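CDP-glucose-4,6-dehydratase (Yersinia pseudotuberculosis, PDB 1RKX) catalyses the NAD-dependent dehydration of CDP-D-glucose to CDP-4-dehydro-6-deoxy-D-glucose, as a member of the extended short-chain dehydrogenase/reductase family. Local coordinates at the nicotinamide-adenine-dinucleotide site. Sequence-based numbering; all coordinates share one arbitrary frame.

The nicotinamide-adenine-dinucleotide site. Residues 16, 18-21, 40-41, 44, 64-66, 87-89, 91, 106, 130-131, 157, 161, 193-196. With NAD (nicotinamide-adenine-dinucleotide), chain B.
The NAD cofactor lies in a Rossmann-fold cleft, across the loops that follow strands 11-15, 35-40, 60-63, 83-86, 126-130 and 187-192, and the protein hides most of its surface. At the Rossmann glycine loop (GxxGxxG, with Gly16 and Gly19) the pyrophosphate sits at the N-terminus of helix 20-31: Phe20 N donates almost straight to NAD O2A (2.8 Å, 173° at H), Lys21 N to O2N, and the helix end probably offsets their charge. Water 1 joins O2N to Gly16 O. Thr18 OG1, in the crowded position between its backbone N and carbonyl carbon (chi1 61°), meets the adenosine-ribose hydroxyl NAD O3B at 2.7 Å and donates to Leu41 O from nearly along the C=O axis. Leu41 lays its branch over one face of the adenine, CG 3.4 Å from the centroid of the six-membered ring; Ala88 CB touches N3A. The adenine edge is read by Ile66 N, donating to NAD N1A at 2.8 Å, and by Asp65 OD1, which amino N6A meets from above the carboxylate plane. Lys161 and Tyr157 form the family's YxxxK pair. Bent at chi2 (-66°), Lys161 brings NZ to NAD O3D of the nicotinamide ribose at 2.9 Å, while Thr131 O accepts from the same NZ. Val196 N fixes the carboxamide through O7N. The Tyr157 ring presents its edge to NAD O2D, CE1 at 3.7 Å, and water 2 links Tyr157 OH (2.6 Å) to the same hydroxyl.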
loop_
_atom_site.group_PDB
_atom_site.type_symbol
_atom_site.label_atom_id
_atom_site.label_comp_id
_atom_site.label_asym_id
_atom_site.label_seq_id
_atom_site.Cartn_x
_atom_site.Cartn_y
_atom_site.Cartn_z
ATOM N N GLY A 16 -3.480 35.576 -3.053
ATOM C CA GLY A 16 -2.410 35.559 -2.069
ATOM C C GLY A 16 -1.178 36.327 -2.506
ATOM O O GLY A 16 -0.075 36.067 -2.018
ATOM N N THR A 18 -0.383 39.252 -1.759
ATOM C CA THR A 18 0.115 40.143 -0.705
ATOM C C THR A 18 0.963 39.411 0.332
ATOM O O THR A 18 1.433 40.022 1.304
ATOM C CB THR A 18 -1.041 40.844 0.044
ATOM O OG1 THR A 18 -1.867 39.862 0.676
ATOM C CG2 THR A 18 -1.881 41.678 -0.926
ATOM N N GLY A 19 1.158 38.113 0.119
ATOM C CA GLY A 19 1.937 37.313 1.047
ATOM C C GLY A 19 3.383 37.108 0.626
ATOM O O GLY A 19 3.849 37.682 -0.362
ATOM N N PHE A 20 4.089 36.269 1.378
ATOM C CA PHE A 20 5.498 35.976 1.111
ATOM C C PHE A 20 5.734 35.308 -0.251
ATOM O O PHE A 20 6.407 35.880 -1.117
ATOM C CB PHE A 20 6.052 35.098 2.240
ATOM C CG PHE A 20 7.470 34.630 2.023
ATOM C CD1 PHE A 20 8.495 35.541 1.791
ATOM C CD2 PHE A 20 7.780 33.270 2.093
ATOM C CE1 PHE A 20 9.817 35.108 1.634
ATOM C CE2 PHE A 20 9.092 32.822 1.937
ATOM C CZ PHE A 20 10.118 33.746 1.707
ATOM N N LYS A 21 5.189 34.111 -0.443
ATOM C CA LYS A 21 5.376 33.400 -1.707
ATOM C C LYS A 21 4.686 34.125 -2.858
ATOM O O LYS A 21 5.232 34.219 -3.956
ATOM C CB LYS A 21 4.843 31.967 -1.610
ATOM C CG LYS A 21 5.630 31.073 -0.646
ATOM C CD LYS A 21 5.043 29.671 -0.559
ATOM C CE LYS A 21 5.112 28.947 -1.902
ATOM N NZ LYS A 21 4.540 27.579 -1.828
ATOM N N SER A 40 -6.164 39.262 -2.627
ATOM C CA SER A 40 -5.779 38.825 -1.282
ATOM C C SER A 40 -6.365 39.762 -0.227
ATOM O O SER A 40 -6.961 40.804 -0.537
ATOM C CB SER A 40 -4.250 38.888 -1.086
ATOM O OG SER A 40 -3.497 38.306 -2.137
ATOM N N LEU A 41 -6.175 39.388 1.032
ATOM C CA LEU A 41 -6.574 40.254 2.125
ATOM C C LEU A 41 -5.353 41.165 2.258
ATOM O O LEU A 41 -4.326 40.926 1.620
ATOM C CB LEU A 41 -6.744 39.469 3.422
ATOM C CG LEU A 41 -7.875 38.445 3.530
ATOM C CD1 LEU A 41 -7.792 37.763 4.887
ATOM C CD2 LEU A 41 -9.219 39.134 3.358
ATOM N N PRO A 44 -0.425 40.238 5.386
ATOM C CA PRO A 44 -0.470 39.621 6.718
ATOM C C PRO A 44 0.474 40.149 7.787
ATOM O O PRO A 44 0.229 39.950 8.982
ATOM C CB PRO A 44 -0.199 38.152 6.413
ATOM C CG PRO A 44 0.790 38.246 5.283
ATOM C CD PRO A 44 0.143 39.300 4.401
ATOM N N GLY A 64 -9.531 41.454 -1.252
ATOM C CA GLY A 64 -10.785 40.751 -1.071
ATOM C C GLY A 64 -10.582 39.426 -0.364
ATOM O O GLY A 64 -9.469 38.908 -0.292
ATOM N N ASP A 65 -11.666 38.879 0.168
ATOM C CA ASP A 65 -11.616 37.610 0.884
ATOM C C ASP A 65 -12.001 36.479 -0.080
ATOM O O ASP A 65 -13.004 36.584 -0.780
ATOM C CB ASP A 65 -12.607 37.654 2.047
ATOM C CG ASP A 65 -12.322 36.606 3.094
ATOM O OD1 ASP A 65 -12.184 35.424 2.740
ATOM O OD2 ASP A 65 -12.234 36.973 4.284
ATOM N N ILE A 66 -11.211 35.408 -0.130
ATOM C CA ILE A 66 -11.539 34.307 -1.035
ATOM C C ILE A 66 -12.776 33.551 -0.568
ATOM O O ILE A 66 -13.280 32.686 -1.274
ATOM C CB ILE A 66 -10.380 33.293 -1.197
ATOM C CG1 ILE A 66 -10.010 32.695 0.157
ATOM C CG2 ILE A 66 -9.191 33.966 -1.868
ATOM C CD1 ILE A 66 -8.959 31.604 0.056
ATOM N N MET A 87 -2.689 30.851 -4.271
ATOM C CA MET A 87 -1.811 30.772 -3.114
ATOM C C MET A 87 -2.416 31.307 -1.827
ATOM O O MET A 87 -1.823 31.175 -0.759
ATOM C CB MET A 87 -0.488 31.484 -3.399
ATOM C CG MET A 87 0.385 30.722 -4.381
ATOM S SD MET A 87 2.124 31.178 -4.286
ATOM C CE MET A 87 2.118 32.582 -5.334
ATOM N N ALA A 88 -3.595 31.904 -1.919
ATOM C CA ALA A 88 -4.254 32.441 -0.734
ATOM C C ALA A 88 -4.727 31.306 0.174
ATOM O O ALA A 88 -5.362 30.355 -0.283
ATOM C CB ALA A 88 -5.445 33.312 -1.136
ATOM N N ALA A 89 -4.404 31.416 1.459
ATOM C CA ALA A 89 -4.806 30.415 2.442
ATOM C C ALA A 89 -4.405 30.861 3.845
ATOM O O ALA A 89 -3.612 31.791 4.003
ATOM C CB ALA A 89 -4.131 29.075 2.128
ATOM N N PRO A 91 -2.239 29.866 6.272
ATOM C CA PRO A 91 -1.053 29.009 6.295
ATOM C C PRO A 91 -0.425 28.576 7.612
ATOM O O PRO A 91 0.552 27.830 7.594
ATOM C CB PRO A 91 -0.065 29.823 5.479
ATOM C CG PRO A 91 -0.302 31.193 6.058
ATOM C CD PRO A 91 -1.836 31.285 6.178
ATOM N N THR A 106 -11.433 29.026 4.749
ATOM C CA THR A 106 -10.466 29.663 3.860
ATOM C C THR A 106 -9.760 28.693 2.917
ATOM O O THR A 106 -9.719 28.912 1.701
ATOM C CB THR A 106 -9.383 30.424 4.660
ATOM O OG1 THR A 106 -10.010 31.427 5.472
ATOM C CG2 THR A 106 -8.391 31.096 3.716
ATOM N N ILE A 130 -1.785 25.881 -5.097
ATOM C CA ILE A 130 -0.786 25.646 -4.066
ATOM C C ILE A 130 -1.467 25.092 -2.817
ATOM O O ILE A 130 -2.301 25.760 -2.193
ATOM C CB ILE A 130 -0.038 26.945 -3.679
ATOM C CG1 ILE A 130 0.961 27.332 -4.775
ATOM C CG2 ILE A 130 0.708 26.749 -2.359
ATOM C CD1 ILE A 130 0.330 27.691 -6.097
ATOM N N THR A 131 -1.120 23.863 -2.461
ATOM C CA THR A 131 -1.684 23.258 -1.271
ATOM C C THR A 131 -0.597 23.293 -0.195
ATOM O O THR A 131 -0.345 24.355 0.387
ATOM C CB THR A 131 -2.190 21.816 -1.560
ATOM O OG1 THR A 131 -1.121 21.005 -2.056
ATOM C CG2 THR A 131 -3.304 21.862 -2.600
ATOM N N TYR A 157 -4.905 22.861 9.848
ATOM C CA TYR A 157 -4.234 23.436 8.680
ATOM C C TYR A 157 -3.824 22.325 7.710
ATOM O O TYR A 157 -4.204 22.337 6.531
ATOM C CB TYR A 157 -2.987 24.228 9.091
ATOM C CG TYR A 157 -1.999 24.401 7.956
ATOM C CD1 TYR A 157 -2.241 25.299 6.916
ATOM C CD2 TYR A 157 -0.851 23.612 7.890
ATOM C CE1 TYR A 157 -1.361 25.406 5.832
ATOM C CE2 TYR A 157 0.035 23.708 6.807
ATOM C CZ TYR A 157 -0.230 24.602 5.790
ATOM O OH TYR A 157 0.636 24.679 4.728
ATOM N N LYS A 161 -5.515 21.256 3.953
ATOM C CA LYS A 161 -4.755 21.188 2.703
ATOM C C LYS A 161 -4.989 19.829 2.047
ATOM O O LYS A 161 -5.018 19.710 0.808
ATOM C CB LYS A 161 -3.265 21.428 2.978
ATOM C CG LYS A 161 -2.939 22.891 3.322
ATOM C CD LYS A 161 -3.193 23.813 2.114
ATOM C CE LYS A 161 -2.691 25.234 2.365
ATOM N NZ LYS A 161 -2.718 26.053 1.115
ATOM N N ALA A 193 4.697 21.811 -1.577
ATOM C CA ALA A 193 6.035 22.218 -1.151
ATOM C C ALA A 193 5.977 22.850 0.238
ATOM O O ALA A 193 4.936 23.336 0.669
ATOM C CB ALA A 193 6.620 23.215 -2.155
ATOM N N GLY A 194 7.101 22.844 0.942
ATOM C CA GLY A 194 7.120 23.433 2.266
ATOM C C GLY A 194 8.490 23.942 2.647
ATOM O O GLY A 194 9.414 23.929 1.830
ATOM N N ASN A 195 8.622 24.396 3.889
ATOM C CA ASN A 195 9.890 24.892 4.414
ATOM C C ASN A 195 10.522 25.941 3.511
ATOM O O ASN A 195 11.716 25.897 3.231
ATOM C CB ASN A 195 10.853 23.720 4.590
ATOM C CG ASN A 195 10.161 22.483 5.131
ATOM O OD1 ASN A 195 9.708 22.458 6.272
ATOM N ND2 ASN A 195 10.063 21.457 4.300
ATOM N N VAL A 196 9.715 26.896 3.065
ATOM C CA VAL A 196 10.203 27.941 2.184
ATOM C C VAL A 196 10.818 29.097 2.971
ATOM O O VAL A 196 10.224 29.602 3.926
ATOM C CB VAL A 196 9.055 28.467 1.293
ATOM C CG1 VAL A 196 9.568 29.527 0.362
ATOM C CG2 VAL A 196 8.459 27.319 0.489
HETATM P PA NAD B . 1.558 34.313 3.729
HETATM O O1A NAD B . 0.789 34.397 4.982
HETATM O O2A NAD B . 2.728 35.188 3.592
HETATM O O5B NAD B . 0.583 34.587 2.461
HETATM C C5B NAD B . -0.784 34.162 2.526
HETATM C C4B NAD B . -1.643 34.988 1.572
HETATM O O4B NAD B . -2.961 34.448 1.792
HETATM C C3B NAD B . -1.712 36.466 1.958
HETATM O O3B NAD B . -1.427 37.230 0.779
HETATM C C2B NAD B . -3.128 36.599 2.499
HETATM O O2B NAD B . -3.706 37.915 2.368
HETATM C C1B NAD B . -3.858 35.521 1.750
HETATM N N9A NAD B . -5.082 35.129 2.413
HETATM C C8A NAD B . -5.224 34.440 3.593
HETATM N N7A NAD B . -6.492 34.246 3.942
HETATM C C5A NAD B . -7.210 34.848 2.928
HETATM C C6A NAD B . -8.600 34.983 2.724
HETATM N N6A NAD B . -9.547 34.529 3.517
HETATM N N1A NAD B . -9.012 35.651 1.597
HETATM C C2A NAD B . -8.037 36.138 0.752
HETATM N N3A NAD B . -6.723 36.071 0.841
HETATM C C4A NAD B . -6.362 35.401 1.970
HETATM O O3 NAD B . 1.969 32.841 3.529
HETATM P PN NAD B . 2.887 32.138 2.380
HETATM O O1N NAD B . 4.062 31.651 3.111
HETATM O O2N NAD B . 3.220 33.162 1.348
HETATM O O5D NAD B . 2.002 30.922 1.915
HETATM C C5D NAD B . 1.598 30.908 0.536
HETATM C C4D NAD B . 0.825 29.638 0.259
HETATM O O4D NAD B . 1.806 28.562 0.385
HETATM C C3D NAD B . -0.301 29.243 1.209
HETATM O O3D NAD B . -1.292 28.510 0.478
HETATM C C2D NAD B . 0.415 28.344 2.206
HETATM O O2D NAD B . -0.522 27.477 2.867
HETATM C C1D NAD B . 1.352 27.598 1.298
HETATM N N1N NAD B . 2.462 27.005 2.035
HETATM C C2N NAD B . 3.576 27.750 2.448
HETATM C C3N NAD B . 4.734 27.098 3.126
HETATM C C7N NAD B . 5.881 27.956 3.463
HETATM O O7N NAD B . 6.855 27.408 4.010
HETATM N N7N NAD B . 5.910 29.280 3.202
HETATM C C4N NAD B . 4.633 25.632 3.494
HETATM C C5N NAD B . 3.373 24.997 3.015
HETATM C C6N NAD B . 2.404 25.612 2.354
HETATM O O HOH W 1 1.709 34.205 -0.634
HETATM O O HOH W 2 1.468 27.067 5.094
HETATM O O HOH W 3 -3.428 28.383 -1.351
#